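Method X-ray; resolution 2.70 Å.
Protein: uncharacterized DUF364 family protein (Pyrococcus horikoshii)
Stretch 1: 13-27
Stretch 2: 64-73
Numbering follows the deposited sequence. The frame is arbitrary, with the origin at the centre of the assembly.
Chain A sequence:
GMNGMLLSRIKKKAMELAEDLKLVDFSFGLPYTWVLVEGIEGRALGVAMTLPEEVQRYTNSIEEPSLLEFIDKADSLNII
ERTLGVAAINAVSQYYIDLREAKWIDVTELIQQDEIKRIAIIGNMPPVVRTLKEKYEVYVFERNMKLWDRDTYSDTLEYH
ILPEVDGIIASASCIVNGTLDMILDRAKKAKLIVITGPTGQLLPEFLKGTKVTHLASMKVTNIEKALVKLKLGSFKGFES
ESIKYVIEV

Stretch 1 (13-27) KAMELAEDLKLVDFS
Stretch 2 64-73: EPSLLEFIDK

Stretch 1 begins in a helix that starts earlier in the chain and later continues as strand 22-27. Between them, Ala 18 has phi/psi -84/5 and Leu 21 -115/147; within the strand, Val 24 is irregular at -98/-58. Stretch 2 is a helix (67-72) preceded by an extended lead, with Pro 65 at -70/132 and Ser 66 at -151/165. Helices 13-17 and 67-72 run antiparallel, at 174°, with axes 9.7 Å apart. The strand crosses helix 67-72 at 89°, 8.6 Å away. Register is set by Met 15 CA to Leu 68 CA, 6.1 Å, and Leu 23 CA to Leu 67 CA, 5.2 Å.

Apolar packing dominates, and the buried surface totals 644 Å², both sides summed. These aliphatic groups gain by excluding water and by van der Waals contact. Between the helices, selenomethionine Met 15 (chi1 m, chi2 t, chi3 m) places CG 3.5 Å from Ile 71 CG2. Ile 71 is m, t. Ala 18 points its CB toward stretch 2; CB lies 3.7 Å from Ile 71 CD1 and 3.8 Å from Leu 67 CD2. Leu 68 (m, t) points sideways at CB, but its end comes nearer; CD2 sits 4.0 Å from Met 15 CG. Leu 21 CB meets Leu 67 CD2 at 3.6 Å. Leu 67 and Leu 23 are both t, p. Leu 23 CD2 reaches Phe 70 CE2 at 3.8 Å.

The aromatic pair is edge-to-face. Phe 26 (chi1 63°, chi2 -85°) offers an electron-rich face to the slightly positive C-H edge of Phe 70 (chi1 -80°, chi2 -4°). Centroids are 4.8 Å apart and planes meet at 81°. Pro 65 CB lies 3.6 Å from Phe 26 CE1.

No direct hydrogen bond joins the stretches among the modelled atoms. One water bridges them, its O accepting from Leu 23 N (3.2 Å) and Leu 67 N (2.8 Å).

Within stretch 2, Ser 66 OG (chi1 p) caps the helix by accepting from Glu 69 N at 3.1 Å. Lys 73 NZ forms a salt bridge with Glu 69 OE2, 3.1 Å.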

# COMPACT_ATOMS: atom_id res chain seq x y z
N LYS A 13 28.31 -17.66 -11.34
CA LYS A 13 29.09 -17.23 -12.50
C LYS A 13 29.77 -15.89 -12.22
O LYS A 13 30.92 -15.68 -12.62
CB LYS A 13 28.19 -17.11 -13.75
CG LYS A 13 27.60 -18.43 -14.24
CD LYS A 13 26.69 -18.19 -15.44
CE LYS A 13 26.09 -19.47 -15.97
N ALA A 14 29.04 -14.96 -11.55
CA ALA A 14 29.54 -13.61 -11.23
C ALA A 14 30.68 -13.63 -10.21
O ALA A 14 31.58 -12.80 -10.29
CB ALA A 14 28.39 -12.75 -10.73
N MSE A 15 30.64 -14.58 -9.24
CA MSE A 15 31.69 -14.70 -8.22
C MSE A 15 33.02 -15.15 -8.80
O MSE A 15 34.08 -14.84 -8.25
CB MSE A 15 31.25 -15.62 -7.08
CG MSE A 15 30.39 -14.93 -6.06
SE MSE A 15 29.88 -16.07 -4.59
CE MSE A 15 28.76 -17.33 -5.53
N GLU A 16 32.98 -15.86 -9.94
CA GLU A 16 34.19 -16.30 -10.64
C GLU A 16 34.83 -15.11 -11.38
O GLU A 16 36.04 -15.10 -11.60
CB GLU A 16 33.85 -17.43 -11.64
CG GLU A 16 35.00 -18.37 -11.93
CD GLU A 16 35.12 -19.56 -10.99
OE1 GLU A 16 34.07 -20.00 -10.46
OE2 GLU A 16 36.24 -20.10 -10.85
N LEU A 17 34.02 -14.09 -11.72
CA LEU A 17 34.50 -12.89 -12.43
C LEU A 17 34.90 -11.77 -11.46
O LEU A 17 35.64 -10.86 -11.85
CB LEU A 17 33.43 -12.39 -13.41
CG LEU A 17 33.53 -12.93 -14.84
CD1 LEU A 17 32.95 -14.34 -14.94
CD2 LEU A 17 32.83 -12.03 -15.80
N ALA A 18 34.45 -11.85 -10.21
CA ALA A 18 34.75 -10.83 -9.20
C ALA A 18 36.11 -11.06 -8.52
O ALA A 18 36.46 -10.32 -7.59
CB ALA A 18 33.65 -10.81 -8.15
N GLU A 19 36.89 -12.06 -8.99
CA GLU A 19 38.19 -12.42 -8.41
C GLU A 19 39.20 -11.27 -8.47
O GLU A 19 39.88 -11.00 -7.48
CB GLU A 19 38.76 -13.68 -9.08
N ASP A 20 39.28 -10.57 -9.62
CA ASP A 20 40.23 -9.47 -9.81
C ASP A 20 39.59 -8.09 -9.57
O ASP A 20 40.21 -7.07 -9.88
CB ASP A 20 40.87 -9.55 -11.21
CG ASP A 20 41.69 -10.81 -11.45
OD1 ASP A 20 42.54 -11.14 -10.58
OD2 ASP A 20 41.53 -11.42 -12.53
N LEU A 21 38.39 -8.06 -8.97
CA LEU A 21 37.69 -6.80 -8.67
C LEU A 21 37.53 -6.59 -7.16
O LEU A 21 37.37 -7.56 -6.41
CB LEU A 21 36.31 -6.76 -9.34
CG LEU A 21 36.31 -6.64 -10.86
CD1 LEU A 21 34.96 -6.97 -11.41
CD2 LEU A 21 36.74 -5.26 -11.31
N LYS A 22 37.56 -5.32 -6.72
CA LYS A 22 37.43 -4.97 -5.30
C LYS A 22 36.28 -3.99 -5.09
O LYS A 22 36.01 -3.16 -5.96
CB LYS A 22 38.74 -4.37 -4.76
CG LYS A 22 39.88 -5.37 -4.63
CD LYS A 22 41.10 -4.75 -3.98
N LEU A 23 35.62 -4.07 -3.92
CA LEU A 23 34.54 -3.15 -3.56
C LEU A 23 35.11 -1.78 -3.15
O LEU A 23 36.00 -1.72 -2.29
CB LEU A 23 33.70 -3.75 -2.41
CG LEU A 23 32.56 -2.87 -1.87
CD1 LEU A 23 31.45 -2.70 -2.90
CD2 LEU A 23 31.99 -3.46 -0.59
N VAL A 24 34.62 -0.70 -3.78
CA VAL A 24 35.05 0.67 -3.44
C VAL A 24 34.04 1.31 -2.50
O VAL A 24 34.40 1.73 -1.40
CB VAL A 24 35.27 1.53 -4.72
CG1 VAL A 24 35.57 2.98 -4.36
CG2 VAL A 24 36.37 0.94 -5.59
N ASP A 25 32.76 1.39 -2.93
CA ASP A 25 31.68 1.97 -2.14
C ASP A 25 30.34 1.32 -2.53
O ASP A 25 30.26 0.65 -3.57
CB ASP A 25 31.62 3.51 -2.35
CG ASP A 25 30.99 4.28 -1.18
OD1 ASP A 25 30.73 3.66 -0.13
OD2 ASP A 25 30.81 5.51 -1.31
N PHE A 26 29.31 1.49 -1.69
CA PHE A 26 27.97 0.94 -1.94
C PHE A 26 26.92 1.74 -1.17
O PHE A 26 27.28 2.52 -0.28
CB PHE A 26 27.91 -0.55 -1.54
CG PHE A 26 28.13 -0.79 -0.07
CD1 PHE A 26 29.41 -0.91 0.45
CD2 PHE A 26 27.05 -0.91 0.81
CE1 PHE A 26 29.62 -1.11 1.82
CE2 PHE A 26 27.26 -1.12 2.17
CZ PHE A 26 28.54 -1.22 2.67
N SER A 27 25.62 1.53 -1.48
CA SER A 27 24.53 2.20 -0.78
C SER A 27 23.19 1.58 -1.15
O SER A 27 22.82 1.55 -2.32
CB SER A 27 24.51 3.69 -1.10
OG SER A 27 23.45 4.35 -0.44
N GLU A 64 31.05 -7.66 7.42
CA GLU A 64 32.19 -7.10 6.70
C GLU A 64 31.88 -7.03 5.20
O GLU A 64 31.85 -8.06 4.52
CB GLU A 64 33.47 -7.93 6.95
CG GLU A 64 34.06 -7.74 8.34
CD GLU A 64 34.63 -6.36 8.64
OE1 GLU A 64 35.05 -5.67 7.69
OE2 GLU A 64 34.69 -5.99 9.84
N PRO A 65 31.57 -5.83 4.68
CA PRO A 65 31.18 -5.72 3.27
C PRO A 65 32.33 -5.98 2.30
O PRO A 65 33.43 -5.45 2.48
CB PRO A 65 30.65 -4.29 3.15
CG PRO A 65 30.46 -3.81 4.56
CD PRO A 65 31.48 -4.52 5.36
N SER A 66 32.08 -6.83 1.30
CA SER A 66 33.03 -7.13 0.23
C SER A 66 32.25 -7.49 -1.03
O SER A 66 31.05 -7.75 -0.95
CB SER A 66 33.95 -8.28 0.63
OG SER A 66 33.30 -9.54 0.52
N LEU A 67 32.92 -7.49 -2.19
CA LEU A 67 32.27 -7.80 -3.45
C LEU A 67 31.74 -9.25 -3.49
O LEU A 67 30.59 -9.47 -3.87
CB LEU A 67 33.22 -7.52 -4.63
CG LEU A 67 32.64 -7.64 -6.03
CD1 LEU A 67 31.35 -6.83 -6.18
CD2 LEU A 67 33.63 -7.21 -7.05
N LEU A 68 32.55 -10.22 -3.03
CA LEU A 68 32.15 -11.63 -3.00
C LEU A 68 31.02 -11.90 -2.00
O LEU A 68 30.15 -12.72 -2.26
CB LEU A 68 33.37 -12.54 -2.72
CG LEU A 68 34.42 -12.61 -3.84
CD1 LEU A 68 35.70 -13.24 -3.33
CD2 LEU A 68 33.90 -13.38 -5.04
N GLU A 69 31.04 -11.18 -0.84
CA GLU A 69 30.00 -11.30 0.20
C GLU A 69 28.66 -10.78 -0.33
O GLU A 69 27.62 -11.42 -0.12
CB GLU A 69 30.41 -10.53 1.47
CG GLU A 69 29.43 -10.65 2.64
CD GLU A 69 29.48 -11.96 3.41
OE1 GLU A 69 30.57 -12.57 3.47
OE2 GLU A 69 28.45 -12.32 4.02
N PHE A 70 28.68 -9.64 -1.06
CA PHE A 70 27.48 -9.05 -1.66
C PHE A 70 26.85 -9.99 -2.67
O PHE A 70 25.67 -10.29 -2.57
CB PHE A 70 27.79 -7.69 -2.31
CG PHE A 70 27.90 -6.50 -1.36
CD1 PHE A 70 27.63 -6.65 -0.00
CD2 PHE A 70 28.22 -5.24 -1.84
CE1 PHE A 70 27.71 -5.57 0.86
CE2 PHE A 70 28.30 -4.15 -0.97
CZ PHE A 70 28.05 -4.32 0.38
N ILE A 71 27.68 -10.52 -3.62
CA ILE A 71 27.21 -11.43 -4.68
C ILE A 71 26.64 -12.74 -4.11
O ILE A 71 25.65 -13.24 -4.63
CB ILE A 71 28.33 -11.68 -5.75
CG1 ILE A 71 28.83 -10.35 -6.36
CG2 ILE A 71 27.82 -12.63 -6.86
CD1 ILE A 71 30.14 -10.46 -7.14
N ASP A 72 27.25 -13.26 -3.03
CA ASP A 72 26.77 -14.50 -2.40
C ASP A 72 25.35 -14.32 -1.83
O ASP A 72 24.58 -15.28 -1.80
CB ASP A 72 27.74 -14.96 -1.30
CG ASP A 72 27.36 -16.29 -0.67
OD1 ASP A 72 27.10 -17.25 -1.42
OD2 ASP A 72 27.33 -16.36 0.58
N LYS A 73 25.01 -13.09 -1.41
CA LYS A 73 23.71 -12.77 -0.81
C LYS A 73 22.65 -12.35 -1.86
O LYS A 73 21.62 -11.79 -1.50
CB LYS A 73 23.86 -11.68 0.27
CG LYS A 73 24.78 -12.08 1.44
CD LYS A 73 24.09 -13.03 2.40
CE LYS A 73 25.01 -13.47 3.50
NZ LYS A 73 25.40 -12.34 4.38
O HOH W 1 35.67 -6.89 -2.33